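PDB 3NIQ: guanidinopropionase from Pseudomonas aeruginosa, which hydrolyses 3-guanidinopropanoate to beta-alanine and urea with the help of two manganese ions per subunit, and assembles as a homohexamer. Local coordinates for residues 145-150 and 267-272; 184-189 and 258-263; 235-240 and 275-280. One frame throughout, in Å; residues are numbered along the deposited sequence.

Interaction 1. Residues 145-150 and 267-272; sequences VHFDAH and QLVRGL. With MN (manganese (II) ion), chain E; MN (manganese (II) ion), chain D.
Apolar packing joins residues 145-150 to residues 267-272: no hydrogen bond crosses, and the end of strand 142-147 lies against the last turn of helix 262-270 and the residues just after it. Phe147 carries most of it: CG stands beside the backbone N (chi1 -64°), CB points toward the helix, and CE1 of the ring meets CB of Leu268 at 3.7 Å. Val269 crosses the ring obliquely, its CG2 4.1 Å from CZ of Phe147, while CD1 of Leu272 sits at the ring edge. Val145, on the same strand face, touches CD2 of Leu272 through CG2. Ring and branched aliphatics suit burial, since none of these side chains brings a polar atom needing a partner.

Polar bonds belong to the strand's other face and the loop beyond. Asp148 bridges the manganese pair: its OD1 binds the ion of chain E at 2.1 Å. Its OD2 binds that of chain D at 2.2 Å. His150 ND1 also holds the chain E ion, and a water joins both. The N-H of His150 reaches Asp148 OD1 from above the carboxylate plane, an Asx turn. NE2 of His146 donates to the anti lone pair of Asp148 OD2 in a bent bond (137° at hydrogen), the oxygen 25° out of the imidazole plane. His126, Asp152, Asp240 and Asp242 complete the sites. Shared by two cations and two N-H donors, the carboxylate is probably held as an anion, one residue beyond Phe147 and its wholly apolar contact.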
# COMPACT_ATOMS: atom_id res chain seq x y z
N VAL A 145 23.98 22.23 -13.89
CA VAL A 145 22.60 22.14 -14.34
C VAL A 145 21.87 21.41 -13.21
O VAL A 145 22.18 20.26 -12.90
CB VAL A 145 22.44 21.31 -15.63
CG1 VAL A 145 20.94 21.27 -16.06
CG2 VAL A 145 23.29 21.89 -16.79
N HIS A 146 20.90 22.08 -12.60
CA HIS A 146 20.25 21.61 -11.39
C HIS A 146 18.73 21.50 -11.65
O HIS A 146 18.07 22.50 -11.93
CB HIS A 146 20.55 22.63 -10.28
CG HIS A 146 19.80 22.42 -9.00
ND1 HIS A 146 19.41 23.47 -8.19
CD2 HIS A 146 19.38 21.29 -8.39
CE1 HIS A 146 18.76 23.00 -7.14
NE2 HIS A 146 18.73 21.67 -7.23
N PHE A 147 18.20 20.28 -11.60
CA PHE A 147 16.77 20.02 -11.82
C PHE A 147 16.10 19.90 -10.46
O PHE A 147 16.48 19.03 -9.66
CB PHE A 147 16.60 18.68 -12.55
CG PHE A 147 17.19 18.65 -13.92
CD1 PHE A 147 16.42 18.95 -15.02
CD2 PHE A 147 18.52 18.29 -14.11
CE1 PHE A 147 16.98 18.92 -16.32
CE2 PHE A 147 19.08 18.25 -15.38
CZ PHE A 147 18.31 18.57 -16.49
N ASP A 148 15.11 20.75 -10.17
CA ASP A 148 14.53 20.78 -8.83
C ASP A 148 13.21 21.55 -8.80
O ASP A 148 13.02 22.51 -9.57
CB ASP A 148 15.54 21.45 -7.87
CG ASP A 148 15.41 20.97 -6.42
OD1 ASP A 148 14.30 20.87 -5.87
OD2 ASP A 148 16.46 20.71 -5.82
N ALA A 149 12.30 21.15 -7.91
CA ALA A 149 11.15 22.00 -7.61
C ALA A 149 11.56 23.22 -6.75
O ALA A 149 10.80 24.18 -6.64
CB ALA A 149 10.05 21.20 -6.91
N HIS A 150 12.74 23.15 -6.14
CA HIS A 150 13.22 24.17 -5.18
C HIS A 150 14.65 24.66 -5.49
O HIS A 150 15.52 23.89 -5.88
CB HIS A 150 13.20 23.62 -3.75
CG HIS A 150 11.97 22.83 -3.43
ND1 HIS A 150 11.92 21.46 -3.54
CD2 HIS A 150 10.75 23.23 -2.98
CE1 HIS A 150 10.70 21.04 -3.21
NE2 HIS A 150 9.98 22.09 -2.86
N GLN A 267 14.55 13.62 -21.77
CA GLN A 267 14.89 14.45 -22.94
C GLN A 267 15.87 15.56 -22.54
O GLN A 267 16.82 15.85 -23.25
CB GLN A 267 13.64 15.07 -23.56
CG GLN A 267 12.64 14.05 -24.14
CD GLN A 267 11.30 14.68 -24.55
OE1 GLN A 267 10.78 15.58 -23.87
NE2 GLN A 267 10.73 14.19 -25.63
N LEU A 268 15.64 16.18 -21.39
CA LEU A 268 16.53 17.27 -20.98
C LEU A 268 17.93 16.75 -20.67
O LEU A 268 18.94 17.33 -21.11
CB LEU A 268 15.94 18.03 -19.80
CG LEU A 268 14.68 18.81 -20.20
CD1 LEU A 268 13.88 19.19 -18.96
CD2 LEU A 268 15.07 20.08 -20.97
N VAL A 269 18.01 15.63 -19.95
CA VAL A 269 19.31 15.07 -19.59
C VAL A 269 20.09 14.59 -20.84
O VAL A 269 21.28 14.87 -20.99
CB VAL A 269 19.17 13.95 -18.51
CG1 VAL A 269 20.46 13.17 -18.37
CG2 VAL A 269 18.81 14.59 -17.19
N ARG A 270 19.41 13.91 -21.74
CA ARG A 270 20.04 13.47 -23.00
C ARG A 270 20.66 14.64 -23.79
O ARG A 270 21.73 14.49 -24.37
CB ARG A 270 19.03 12.72 -23.86
CG ARG A 270 18.74 11.30 -23.34
CD ARG A 270 17.42 10.76 -23.89
NE ARG A 270 17.02 9.54 -23.20
CZ ARG A 270 15.94 8.83 -23.51
NH1 ARG A 270 15.18 9.19 -24.52
NH2 ARG A 270 15.65 7.73 -22.81
N GLY A 271 19.99 15.78 -23.80
CA GLY A 271 20.48 16.99 -24.49
C GLY A 271 21.69 17.64 -23.84
O GLY A 271 22.24 18.63 -24.36
N LEU A 272 22.14 17.08 -22.71
CA LEU A 272 23.36 17.54 -22.05
C LEU A 272 24.61 16.85 -22.61
O LEU A 272 25.73 17.11 -22.14
CB LEU A 272 23.26 17.34 -20.54
CG LEU A 272 22.13 18.12 -19.87
CD1 LEU A 272 22.13 17.90 -18.36
CD2 LEU A 272 22.23 19.59 -20.17
MN MN E . 13.58 19.85 -4.20
MN MN D . 16.72 19.74 -3.84
O HOH W 1 14.88 20.73 -2.62

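Interaction 2. Residues 184-189 and 258-263; sequences VQIGIR and GGMTSL
In the alpha/beta fold of the arginase family, with its central parallel sheet, the end of strand 183-188 faces the loop that leads into helix 262-270. The touching parts, 186-189 and 258-260, run in nearly opposite directions, and no hydrogen bond links them.

Arg189 dominates. Its CG takes the crowded position between the backbone N and the carbonyl carbon (chi1 68°), from which the chain runs extended to NE before chi4 (-85°) turns the guanidinium across it. The group thus lies with one face on the loop backbone, CZ standing 3.3 Å from CA of Gly259. Glycine suits position 259, since a CB there would run into NH2 of Arg189. The arm also passes close to Gly258, CD of Arg189 lying 3.2 Å from its carbonyl O.

The buried charge is met by carbonyl oxygens. NH1 donates to the O of Gly187 at 3.2 Å, in the carbonyl plane though well off straight, and also to the O of Val243; NE bonds the O of Ile257 and NH2 that of Glu256. A planar cation with several N-H groups can thus tie the strand end to the backbone just before Gly258 and to Val243, next to the manganese ligand Asp242, whose side chain is about 6 Å from that of Arg189.

Gly187, with its positive phi, has a backbone shape in which a CB would press on the preceding carbonyl. Beside it is the one apolar contact. Met260 has CG anti to the backbone N, continues extended, then bends at chi3 (-70°), a flexible thioether that brings its end back to the strand. There its CE meets CG2 of Ile186, the branch anti to the backbone N, at 3.9 Å.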
# COMPACT_ATOMS: atom_id res chain seq x y z
N VAL A 184 22.34 26.94 -13.64
CA VAL A 184 20.99 27.06 -14.15
C VAL A 184 20.10 26.03 -13.43
O VAL A 184 20.48 24.85 -13.29
CB VAL A 184 20.93 26.97 -15.69
CG1 VAL A 184 21.55 25.67 -16.21
CG2 VAL A 184 19.44 27.14 -16.20
N GLN A 185 18.96 26.51 -12.93
CA GLN A 185 18.03 25.68 -12.15
C GLN A 185 16.73 25.56 -12.92
O GLN A 185 16.20 26.57 -13.39
CB GLN A 185 17.79 26.29 -10.77
CG GLN A 185 19.10 26.54 -9.99
CD GLN A 185 18.84 27.17 -8.65
OE1 GLN A 185 18.19 28.22 -8.57
NE2 GLN A 185 19.30 26.53 -7.59
N ILE A 186 16.24 24.33 -13.08
CA ILE A 186 15.09 24.05 -13.93
C ILE A 186 13.99 23.30 -13.18
O ILE A 186 14.25 22.25 -12.58
CB ILE A 186 15.51 23.17 -15.14
CG1 ILE A 186 16.67 23.81 -15.91
CG2 ILE A 186 14.30 22.96 -16.04
CD1 ILE A 186 17.27 22.94 -16.99
N GLY A 187 12.76 23.84 -13.22
CA GLY A 187 11.61 23.16 -12.66
C GLY A 187 11.03 23.80 -11.40
O GLY A 187 10.04 23.29 -10.87
N ILE A 188 11.63 24.90 -10.95
CA ILE A 188 11.25 25.58 -9.72
C ILE A 188 9.76 25.93 -9.67
O ILE A 188 9.24 26.53 -10.61
CB ILE A 188 12.09 26.88 -9.51
CG1 ILE A 188 13.60 26.62 -9.73
CG2 ILE A 188 11.83 27.46 -8.12
CD1 ILE A 188 14.23 25.63 -8.77
N ARG A 189 9.09 25.54 -8.59
CA ARG A 189 7.64 25.78 -8.45
C ARG A 189 7.10 25.58 -7.02
O ARG A 189 7.75 24.99 -6.17
CB ARG A 189 6.87 24.86 -9.39
CG ARG A 189 6.98 23.39 -8.96
CD ARG A 189 6.30 22.46 -9.92
NE ARG A 189 6.34 21.09 -9.39
CZ ARG A 189 7.37 20.27 -9.56
NH1 ARG A 189 8.42 20.65 -10.29
NH2 ARG A 189 7.33 19.04 -9.06
N GLY A 258 2.22 19.44 -10.10
CA GLY A 258 2.36 20.15 -11.38
C GLY A 258 3.81 20.23 -11.83
O GLY A 258 4.31 21.32 -12.13
N GLY A 259 4.48 19.07 -11.87
CA GLY A 259 5.92 19.03 -12.21
C GLY A 259 6.26 18.44 -13.56
O GLY A 259 5.41 18.25 -14.41
N MET A 260 7.54 18.17 -13.74
CA MET A 260 8.09 17.65 -14.96
C MET A 260 7.64 16.21 -15.15
O MET A 260 7.39 15.51 -14.17
CB MET A 260 9.62 17.73 -14.84
CG MET A 260 10.41 17.48 -16.10
SD MET A 260 12.14 17.94 -15.83
CE MET A 260 12.08 19.73 -15.73
N THR A 261 7.54 15.74 -16.39
CA THR A 261 7.29 14.30 -16.59
C THR A 261 8.63 13.55 -16.66
O THR A 261 9.65 14.16 -16.94
CB THR A 261 6.45 14.02 -17.84
OG1 THR A 261 7.22 14.28 -19.00
CG2 THR A 261 5.14 14.87 -17.90
N SER A 262 8.62 12.24 -16.42
CA SER A 262 9.85 11.43 -16.55
C SER A 262 10.36 11.58 -17.99
O SER A 262 11.55 11.73 -18.25
CB SER A 262 9.55 9.95 -16.28
OG SER A 262 9.29 9.72 -14.91
N LEU A 263 9.43 11.56 -18.93
CA LEU A 263 9.81 11.73 -20.33
C LEU A 263 10.57 13.06 -20.58
O LEU A 263 11.62 13.07 -21.23
CB LEU A 263 8.55 11.66 -21.20
CG LEU A 263 8.74 12.13 -22.63
CD1 LEU A 263 9.56 11.11 -23.42
CD2 LEU A 263 7.38 12.36 -23.28

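Interaction 3. Residues 235-240 and 275-280; sequences TYVSFD and LDLVGA. With MN (manganese (II) ion), chain D; MN (manganese (II) ion), chain E.
Tyr236 lies over the neighbouring strand: with CG anti to its backbone N (chi1 -173°), its ring covers the peptide between Gly279 and Ala280. N of Ala280 lies 3.6 Å from CE1 of Tyr236, over one face of the ring. Glycine suits position 279, as a CB there would crowd that ring. Tyr236 OH is hydrogen-bonded to OD2 of Asp281, and one water donates to that OH and to O of Ala280.

Thr235, Val237, Leu277 and Ala280 occupy the other face of the sheet. Val237 and Leu277 cross obliquely, CG2 to CD2 3.6 Å, and the small Ala280 puts its CB 4.0 Å from CB of Val237. These three aliphatics suit a buried face; Thr235 OG1 is hydrogen-bonded to O of Gly233.

Parallel-strand bonds join the backbones, Val278 N to Thr235 O at 2.9 Å among them. Thr235 pairs with Leu277 but Val237 with Ala280, so strand 277-283 carries one extra residue. At the far end of its strand, OD2 of Asp240 bridges both manganese ions.

Helix 262-270 links the two neighbouring strands as the connection of a beta-alpha-beta unit. Helix 294-317 packs on Val237 and Leu277, helix 129-136 on Tyr236, and strand 142-147 borders strand 235-240 on its other edge.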
# COMPACT_ATOMS: atom_id res chain seq x y z
N THR A 235 31.24 21.02 -15.45
CA THR A 235 29.81 21.10 -15.13
C THR A 235 29.32 19.88 -14.40
O THR A 235 29.61 18.76 -14.78
CB THR A 235 28.96 21.32 -16.38
OG1 THR A 235 29.42 22.49 -17.06
CG2 THR A 235 27.49 21.49 -16.02
N TYR A 236 28.56 20.11 -13.33
CA TYR A 236 27.99 19.04 -12.54
C TYR A 236 26.49 19.02 -12.78
O TYR A 236 25.85 20.06 -12.92
CB TYR A 236 28.29 19.32 -11.07
CG TYR A 236 27.92 18.24 -10.08
CD1 TYR A 236 28.88 17.33 -9.63
CD2 TYR A 236 26.62 18.16 -9.55
CE1 TYR A 236 28.54 16.34 -8.69
CE2 TYR A 236 26.28 17.17 -8.60
CZ TYR A 236 27.25 16.27 -8.18
OH TYR A 236 26.94 15.29 -7.24
N VAL A 237 25.91 17.82 -12.82
CA VAL A 237 24.45 17.73 -12.94
C VAL A 237 23.86 17.17 -11.67
O VAL A 237 24.21 16.08 -11.22
CB VAL A 237 24.01 16.86 -14.14
CG1 VAL A 237 22.49 16.87 -14.26
CG2 VAL A 237 24.66 17.37 -15.41
N SER A 238 22.96 17.93 -11.06
CA SER A 238 22.33 17.46 -9.87
C SER A 238 20.81 17.35 -10.09
O SER A 238 20.14 18.35 -10.38
CB SER A 238 22.65 18.41 -8.72
OG SER A 238 22.04 17.97 -7.52
N PHE A 239 20.28 16.15 -9.91
CA PHE A 239 18.88 15.88 -10.22
C PHE A 239 18.09 15.53 -8.95
O PHE A 239 18.28 14.45 -8.37
CB PHE A 239 18.82 14.72 -11.24
CG PHE A 239 17.45 14.50 -11.81
CD1 PHE A 239 17.06 15.15 -12.99
CD2 PHE A 239 16.54 13.66 -11.17
CE1 PHE A 239 15.77 14.96 -13.53
CE2 PHE A 239 15.24 13.47 -11.68
CZ PHE A 239 14.86 14.11 -12.86
N ASP A 240 17.21 16.43 -8.54
CA ASP A 240 16.35 16.20 -7.39
C ASP A 240 15.04 15.66 -7.97
O ASP A 240 14.41 16.31 -8.80
CB ASP A 240 16.16 17.53 -6.61
CG ASP A 240 15.20 17.42 -5.42
OD1 ASP A 240 14.37 16.49 -5.36
OD2 ASP A 240 15.25 18.31 -4.53
N LEU A 275 28.78 18.06 -23.08
CA LEU A 275 29.28 18.99 -22.09
C LEU A 275 30.44 18.38 -21.32
O LEU A 275 30.61 17.16 -21.30
CB LEU A 275 28.16 19.38 -21.11
CG LEU A 275 27.02 20.20 -21.75
CD1 LEU A 275 25.90 20.45 -20.77
CD2 LEU A 275 27.50 21.51 -22.31
N ASP A 276 31.24 19.23 -20.69
CA ASP A 276 32.29 18.74 -19.82
C ASP A 276 31.73 18.41 -18.42
O ASP A 276 31.77 19.24 -17.50
CB ASP A 276 33.47 19.71 -19.75
CG ASP A 276 34.58 19.21 -18.84
OD1 ASP A 276 34.75 17.98 -18.76
OD2 ASP A 276 35.27 20.03 -18.20
N LEU A 277 31.22 17.19 -18.29
CA LEU A 277 30.51 16.76 -17.08
C LEU A 277 31.49 16.10 -16.13
O LEU A 277 32.13 15.12 -16.49
CB LEU A 277 29.37 15.79 -17.43
CG LEU A 277 28.16 16.32 -18.20
CD1 LEU A 277 27.06 15.27 -18.34
CD2 LEU A 277 27.58 17.57 -17.55
N VAL A 278 31.60 16.65 -14.93
CA VAL A 278 32.62 16.20 -13.98
C VAL A 278 32.03 15.44 -12.79
O VAL A 278 32.75 14.94 -11.95
CB VAL A 278 33.48 17.37 -13.46
CG1 VAL A 278 34.01 18.20 -14.63
CG2 VAL A 278 32.68 18.24 -12.49
N GLY A 279 30.71 15.33 -12.77
CA GLY A 279 30.04 14.50 -11.78
C GLY A 279 28.54 14.73 -11.89
O GLY A 279 28.10 15.64 -12.58
N ALA A 280 27.77 13.89 -11.21
CA ALA A 280 26.33 14.07 -11.21
C ALA A 280 25.75 13.35 -10.03
O ALA A 280 26.39 12.46 -9.46
CB ALA A 280 25.71 13.57 -12.53
MN MN D . 16.72 19.74 -3.84
MN MN E . 13.58 19.85 -4.20
O HOH W 2 28.37 12.85 -7.51
O HOH W 1 14.88 20.73 -2.62

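The three contacts share one parallel sheet, in which strands 277-283, 235-240, 142-147 and 183-188 lie side by side in that order. Interaction 1 packs on the end of helix 262-270 and interaction 2 on the loop leading into it; the helix is also the connection between the two strands of interaction 3. Along the chain, interaction 2 is nested within the loop closed by interaction 1, whereas interaction 3 crosses both. Centres lie about 8 Å apart for interactions 1 and 2, about 9 Å for 1 and 3, and about 16 Å for 2 and 3. Interactions 1 and 3 meet at the manganese pair, which Asp148 and Asp240 both bridge, so the metal site draws on adjacent strand ends brought together by the fold.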